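Local coordinates for protein endoglucanase (Uncultured bacterium, PDB 3X17) that probably cleaves internal beta-1,4-glucosidic bonds of cellulose and related glucans, as a family 9 endoglucanase with an (alpha/alpha)6 barrel, at residues A[349-353]-A[354-358]; A[359-362]-A[363-367]; A[384-387]-A[388-392]. One frame throughout, in Å; residues are numbered along the deposited sequence.

Contact 1 of 3, residues A[349-353]-A[354-358]; sequences VVTGR and AEYHD
Thr351, Arg353 and Tyr356 meet at the turn between helix 337-351 and helix 354-366 of the (alpha/alpha)6 barrel. Gly352, with its positive phi, leads out of the first helix, and Arg353 is the N-cap of the second. In the backbone, Arg353 O takes weak bonds from Tyr356 N (3.2 Å) and His357 N (3.5 Å). Thr351 OG1 accepts from Arg353 N at 3.1 Å, an ST turn that suits threonine, and also bonds to Leu347 O. The charged contact runs from Arg353 to Glu355: NH1 forms a weak salt bridge with Glu355 OE2 at 3.4 Å, the two planes 64° apart, while NH2 pairs with Glu305. Packing centres on the buried Tyr356 ring. Its CG stands anti to the carbonyl carbon (chi1 -51°), which carries the ring back beside its own backbone N, toward Thr351; Thr351 OG1 lies at the ring edge, 3.2 Å from Tyr356 CE2, and Glu355 CG covers one face. With an alanine in place of Tyr356, a gap would probably open beside Thr351 and Arg353, and Trp308 would lose its edge-to-face partner. Tyr356 OH lies in the guanidinium plane, 3.0 Å from Arg353 NH1, at an angle too poor for a hydrogen bond.

Contact 2 of 3, residues A[359-362]-A[363-367]; sequences YIAR and MARTG
Tyr359 and Met363, one helical turn apart, are joined by a nearly straight bond from Met363 N to Tyr359 O (3.0 Å, 169° at the hydrogen), and the i to i+4 bonds continue with Ala364 N to Ile360 O at 2.8 Å and Arg365 N to Ala361 O at 3.1 Å. The same two residues touch again through their side chains. Tyr359 CG lies anti to the backbone N (chi1 -177°), sending the ring along the helix, and Met363 bends at chi3 to bring its methyl CE against the phenol end, 3.5 Å from Tyr359 CE1 and 3.3 Å from Tyr359 OH. Flexible methionine can fit its tip to a ring in this way, approaching it obliquely. Trp308 meets the same tyrosine edge-to-face. Ile360 turns instead to helix 337-351, packing on Ala344 and Val345. On the solvent side Arg365 folds back so that one face of its guanidinium lies over Ala361 O. Its NH1 stays 6.0 Å from Arg362 NE, so the like charges do not touch. Near the end Met363 O accepts from both Thr366 N and Gly367 N, and Gly367 leaves helical geometry with a positive phi, where a CB would also jam against Thr366 O. This is the closing part of an amphipathic alpha-helix, its apolar side laid against a neighbouring helix of the (alpha/alpha)6 barrel.

Contact 3 of 3, residues A[384-387]-A[388-392]; sequences YFDY and VTLGQ
Tyr384 and Val388 begin the i to i+4 bonding, with Val388 N bonded to Tyr384 O at 3.2 Å and Val388 CG2 resting against the same carbonyl oxygen. The Tyr384 ring itself turns from the helix into an aromatic setting of Tyr371 and Phe341, and its hydroxyl bonds to Pro369 O.

Phe385 comes next and is matched to Thr389 twice over. Its carbonyl O takes Thr389 N at 2.9 Å and Thr389 OG1 at 2.8 Å, the two donors arriving from opposite faces of the carbonyl plane. With chi1 at 62°, Thr389 OG1 sits between its own backbone N and carbonyl carbon, which lets it reach back down the helix and satisfies the hydroxyl in place. The methyl CG2 is then left to lie over one face of the Phe385 ring, offset toward the rim, 3.9 Å from the centroid and 16° off the normal, a CH-pi contact that threonine, with its methyl, can supply. Phe448 stacks on the same ring.

Asp386 holds its charge for Lys196, which forms a salt bridge to OD1 and probably offsets the charge of this buried carboxylate. The backbone oxygen Asp386 O receives Leu390 N at 2.7 Å, and Leu390 CD2 packs beside the carboxylate, 3.8 Å from Asp386 OD1.

The Tyr387 ring meets Trp348, and its hydroxyl bonds to Asp395 N. The backbone oxygen Tyr387 O takes Gly391 N at 3.0 Å, from above the carbonyl plane; a side chain at Gly391 would run into that same oxygen, which explains the glycine. Together these residues form the C-terminal turns of a largely buried helix in the (alpha/alpha)6 barrel, in contact with helices 184-200, 272-288, 396-418 and 435-452.

Overall arrangement
The three contacts follow one another along the chain within the glycoside hydrolase family 9 region. Contact 1 spans the turn from helix 337-351 into helix 354-366, contact 2 lies further along that second helix, and contact 3 closes helix 381-390. Their centres lie about 14 Å (1 and 2), 12 Å (1 and 3) and 16 Å (2 and 3) apart, on one side of the chain's centre. Contact 3 touches both others: Val349 CG1 packs on Leu390 CB at 3.9 Å, and Ile360 CD1 on Tyr387 CD2 at 4.2 Å. A calcium ion, probably the one bound by Asp338, Asp339 and Val377 among others, lies about 10 Å from the Met363 side chain and 12 Å from that of Tyr384.

Contact 1 of 3, residues A[349-353]-A[354-358]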
# COMPACT_ATOMS: atom_id res chain seq x y z
N VAL A 349 16.40 -17.84 -3.72
CA VAL A 349 15.61 -17.99 -4.94
C VAL A 349 16.42 -17.61 -6.16
O VAL A 349 16.35 -18.30 -7.18
CB VAL A 349 14.30 -17.14 -4.93
CG1 VAL A 349 13.72 -17.05 -6.34
CG2 VAL A 349 13.28 -17.72 -3.97
N VAL A 350 17.17 -16.50 -6.08
CA VAL A 350 17.95 -16.04 -7.26
C VAL A 350 19.34 -16.70 -7.43
O VAL A 350 19.85 -16.79 -8.55
CB VAL A 350 18.07 -14.47 -7.29
CG1 VAL A 350 18.90 -13.95 -6.11
CG2 VAL A 350 18.58 -13.96 -8.65
N THR A 351 19.95 -17.15 -6.33
CA THR A 351 21.29 -17.76 -6.42
C THR A 351 21.27 -19.29 -6.35
O THR A 351 22.21 -19.92 -6.78
CB THR A 351 22.27 -17.26 -5.33
OG1 THR A 351 21.91 -17.81 -4.05
CG2 THR A 351 22.31 -15.70 -5.26
N GLY A 352 20.30 -19.84 -5.64
CA GLY A 352 20.21 -21.27 -5.48
C GLY A 352 21.16 -21.80 -4.44
O GLY A 352 21.17 -22.99 -4.17
N ARG A 353 21.90 -20.92 -3.77
CA ARG A 353 22.96 -21.33 -2.86
C ARG A 353 22.48 -21.88 -1.51
O ARG A 353 21.57 -21.32 -0.84
CB ARG A 353 23.94 -20.21 -2.64
CG ARG A 353 25.19 -20.35 -3.47
CD ARG A 353 26.17 -19.27 -3.10
NE ARG A 353 26.29 -18.39 -4.24
CZ ARG A 353 25.98 -17.11 -4.26
NH1 ARG A 353 25.72 -16.45 -3.14
NH2 ARG A 353 26.06 -16.47 -5.41
N ALA A 354 23.12 -22.98 -1.11
CA ALA A 354 22.86 -23.62 0.17
C ALA A 354 22.95 -22.68 1.37
O ALA A 354 22.17 -22.80 2.34
CB ALA A 354 23.80 -24.83 0.36
N GLU A 355 23.91 -21.74 1.33
CA GLU A 355 24.10 -20.88 2.50
C GLU A 355 22.82 -20.17 2.90
O GLU A 355 22.54 -20.04 4.09
CB GLU A 355 25.24 -19.88 2.30
CG GLU A 355 25.00 -18.80 1.22
CD GLU A 355 26.19 -17.86 1.07
OE1 GLU A 355 26.74 -17.43 2.10
OE2 GLU A 355 26.60 -17.57 -0.07
N TYR A 356 22.02 -19.75 1.91
CA TYR A 356 20.75 -19.07 2.17
C TYR A 356 19.65 -20.04 2.63
O TYR A 356 18.94 -19.76 3.59
CB TYR A 356 20.30 -18.25 0.94
CG TYR A 356 21.38 -17.33 0.43
CD1 TYR A 356 21.96 -16.38 1.27
CD2 TYR A 356 21.95 -17.52 -0.82
CE1 TYR A 356 22.98 -15.57 0.84
CE2 TYR A 356 23.01 -16.73 -1.25
CZ TYR A 356 23.52 -15.76 -0.41
OH TYR A 356 24.55 -14.97 -0.83
N HIS A 357 19.55 -21.21 1.99
CA HIS A 357 18.54 -22.20 2.41
C HIS A 357 18.83 -22.79 3.80
O HIS A 357 17.90 -23.05 4.57
CB HIS A 357 18.34 -23.31 1.37
CG HIS A 357 17.17 -24.20 1.67
ND1 HIS A 357 15.92 -23.98 1.13
CD2 HIS A 357 17.02 -25.19 2.58
CE1 HIS A 357 15.06 -24.81 1.67
NE2 HIS A 357 15.70 -25.56 2.55
N ASP A 358 20.11 -22.95 4.13
CA ASP A 358 20.52 -23.33 5.49
C ASP A 358 19.90 -22.42 6.53
O ASP A 358 19.38 -22.89 7.56
CB ASP A 358 22.05 -23.32 5.64
CG ASP A 358 22.73 -24.51 4.93
OD1 ASP A 358 22.04 -25.44 4.51
OD2 ASP A 358 23.97 -24.47 4.73

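Contact 2 of 3, residues A[359-362]-A[363-367]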
# COMPACT_ATOMS: atom_id res chain seq x y z
N TYR A 359 19.94 -21.11 6.29
CA TYR A 359 19.37 -20.19 7.27
C TYR A 359 17.89 -20.49 7.42
O TYR A 359 17.37 -20.59 8.54
CB TYR A 359 19.60 -18.72 6.88
CG TYR A 359 19.08 -17.74 7.92
CD1 TYR A 359 17.78 -17.30 7.88
CD2 TYR A 359 19.90 -17.30 8.97
CE1 TYR A 359 17.28 -16.43 8.80
CE2 TYR A 359 19.39 -16.45 9.94
CZ TYR A 359 18.08 -16.00 9.82
OH TYR A 359 17.54 -15.13 10.73
N ILE A 360 17.22 -20.69 6.29
CA ILE A 360 15.78 -20.98 6.32
C ILE A 360 15.48 -22.26 7.12
O ILE A 360 14.64 -22.25 8.01
CB ILE A 360 15.19 -21.06 4.91
CG1 ILE A 360 15.46 -19.74 4.14
CG2 ILE A 360 13.70 -21.33 4.99
CD1 ILE A 360 15.22 -19.85 2.61
N ALA A 361 16.24 -23.32 6.84
CA ALA A 361 16.01 -24.63 7.49
C ALA A 361 16.28 -24.56 9.00
O ALA A 361 15.52 -25.11 9.79
CB ALA A 361 16.88 -25.73 6.83
N ARG A 362 17.32 -23.83 9.38
CA ARG A 362 17.62 -23.56 10.79
C ARG A 362 16.44 -22.88 11.49
O ARG A 362 15.98 -23.32 12.57
CB ARG A 362 18.89 -22.71 10.91
CG ARG A 362 19.41 -22.51 12.34
CD ARG A 362 20.65 -21.56 12.38
NE ARG A 362 21.31 -21.44 11.08
CZ ARG A 362 21.85 -20.31 10.60
NH1 ARG A 362 21.83 -19.19 11.32
NH2 ARG A 362 22.41 -20.30 9.39
N MET A 363 15.92 -21.82 10.86
CA MET A 363 14.74 -21.15 11.40
C MET A 363 13.54 -22.07 11.45
O MET A 363 12.75 -21.97 12.37
CB MET A 363 14.35 -19.88 10.63
CG MET A 363 13.70 -18.84 11.53
SD MET A 363 13.03 -17.39 10.69
CE MET A 363 14.43 -16.27 10.77
N ALA A 364 13.38 -22.90 10.43
CA ALA A 364 12.23 -23.81 10.38
C ALA A 364 12.21 -24.78 11.58
O ALA A 364 11.13 -25.11 12.10
CB ALA A 364 12.21 -24.59 9.07
N ARG A 365 13.39 -25.11 12.10
CA ARG A 365 13.50 -25.89 13.33
C ARG A 365 13.00 -25.20 14.61
O ARG A 365 12.45 -25.86 15.50
CB ARG A 365 14.94 -26.40 13.52
CG ARG A 365 15.12 -27.88 13.20
CD ARG A 365 16.60 -28.26 13.19
NE ARG A 365 17.14 -28.38 11.83
CZ ARG A 365 18.18 -27.68 11.37
NH1 ARG A 365 18.82 -26.83 12.16
NH2 ARG A 365 18.59 -27.85 10.12
N THR A 366 13.18 -23.89 14.72
CA THR A 366 12.83 -23.21 15.98
C THR A 366 11.54 -22.40 15.89
O THR A 366 10.90 -22.12 16.92
CB THR A 366 13.98 -22.33 16.50
OG1 THR A 366 14.59 -21.63 15.41
CG2 THR A 366 15.05 -23.19 17.19
N GLY A 367 11.13 -22.08 14.67
CA GLY A 367 9.87 -21.37 14.46
C GLY A 367 10.01 -20.38 13.32
O GLY A 367 10.94 -19.58 13.30

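Contact 3 of 3, residues A[384-387]-A[388-392]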
# COMPACT_ATOMS: atom_id res chain seq x y z
N TYR A 384 7.38 -16.30 2.36
CA TYR A 384 6.51 -17.47 2.27
C TYR A 384 6.12 -17.72 0.82
O TYR A 384 6.30 -18.81 0.30
CB TYR A 384 5.24 -17.25 3.09
CG TYR A 384 5.37 -17.63 4.54
CD1 TYR A 384 5.96 -16.77 5.47
CD2 TYR A 384 4.80 -18.81 5.01
CE1 TYR A 384 6.03 -17.12 6.83
CE2 TYR A 384 4.84 -19.14 6.34
CZ TYR A 384 5.47 -18.32 7.25
OH TYR A 384 5.47 -18.69 8.58
N PHE A 385 5.61 -16.67 0.17
CA PHE A 385 5.04 -16.80 -1.16
C PHE A 385 6.11 -17.11 -2.19
O PHE A 385 5.88 -17.90 -3.10
CB PHE A 385 4.27 -15.54 -1.55
CG PHE A 385 3.41 -15.70 -2.80
CD1 PHE A 385 2.20 -16.41 -2.74
CD2 PHE A 385 3.83 -15.18 -4.01
CE1 PHE A 385 1.45 -16.62 -3.89
CE2 PHE A 385 3.05 -15.32 -5.15
CZ PHE A 385 1.84 -16.05 -5.09
N ASP A 386 7.27 -16.45 -2.08
CA ASP A 386 8.30 -16.55 -3.10
C ASP A 386 9.03 -17.89 -3.00
O ASP A 386 9.35 -18.52 -4.01
CB ASP A 386 9.31 -15.40 -3.00
CG ASP A 386 8.81 -14.14 -3.67
OD1 ASP A 386 7.72 -14.20 -4.29
OD2 ASP A 386 9.45 -13.07 -3.52
N TYR A 387 9.25 -18.34 -1.78
CA TYR A 387 9.72 -19.70 -1.55
C TYR A 387 8.82 -20.79 -2.21
O TYR A 387 9.29 -21.59 -3.02
CB TYR A 387 9.84 -19.98 -0.06
CG TYR A 387 10.51 -21.31 0.24
CD1 TYR A 387 9.88 -22.52 -0.07
CD2 TYR A 387 11.73 -21.36 0.91
CE1 TYR A 387 10.46 -23.75 0.24
CE2 TYR A 387 12.32 -22.57 1.24
CZ TYR A 387 11.70 -23.77 0.88
OH TYR A 387 12.32 -24.97 1.19
N VAL A 388 7.53 -20.80 -1.84
CA VAL A 388 6.53 -21.69 -2.43
C VAL A 388 6.47 -21.58 -3.97
O VAL A 388 6.56 -22.59 -4.66
CB VAL A 388 5.11 -21.51 -1.76
CG1 VAL A 388 4.05 -22.28 -2.54
CG2 VAL A 388 5.13 -22.00 -0.28
N THR A 389 6.39 -20.36 -4.52
CA THR A 389 6.14 -20.21 -5.96
C THR A 389 7.37 -20.14 -6.84
O THR A 389 7.26 -20.27 -8.06
CB THR A 389 5.25 -19.04 -6.29
OG1 THR A 389 5.89 -17.81 -5.87
CG2 THR A 389 3.89 -19.22 -5.58
N LEU A 390 8.52 -19.81 -6.26
CA LEU A 390 9.69 -19.48 -7.08
C LEU A 390 10.93 -20.29 -6.68
O LEU A 390 11.83 -20.44 -7.49
CB LEU A 390 10.02 -17.99 -7.02
CG LEU A 390 9.50 -17.03 -8.09
CD1 LEU A 390 8.35 -17.57 -8.91
CD2 LEU A 390 9.18 -15.65 -7.50
N GLY A 391 10.92 -20.86 -5.48
CA GLY A 391 12.05 -21.63 -4.97
C GLY A 391 12.23 -22.92 -5.73
O GLY A 391 11.29 -23.69 -5.90
N GLN A 392 13.44 -23.17 -6.22
CA GLN A 392 13.75 -24.44 -6.87
C GLN A 392 14.44 -25.39 -5.92
O GLN A 392 15.33 -24.98 -5.15
CB GLN A 392 14.64 -24.20 -8.08
CG GLN A 392 14.26 -22.95 -8.85
CD GLN A 392 14.40 -23.12 -10.33
OE1 GLN A 392 13.56 -22.65 -11.10
NE2 GLN A 392 15.46 -23.79 -10.76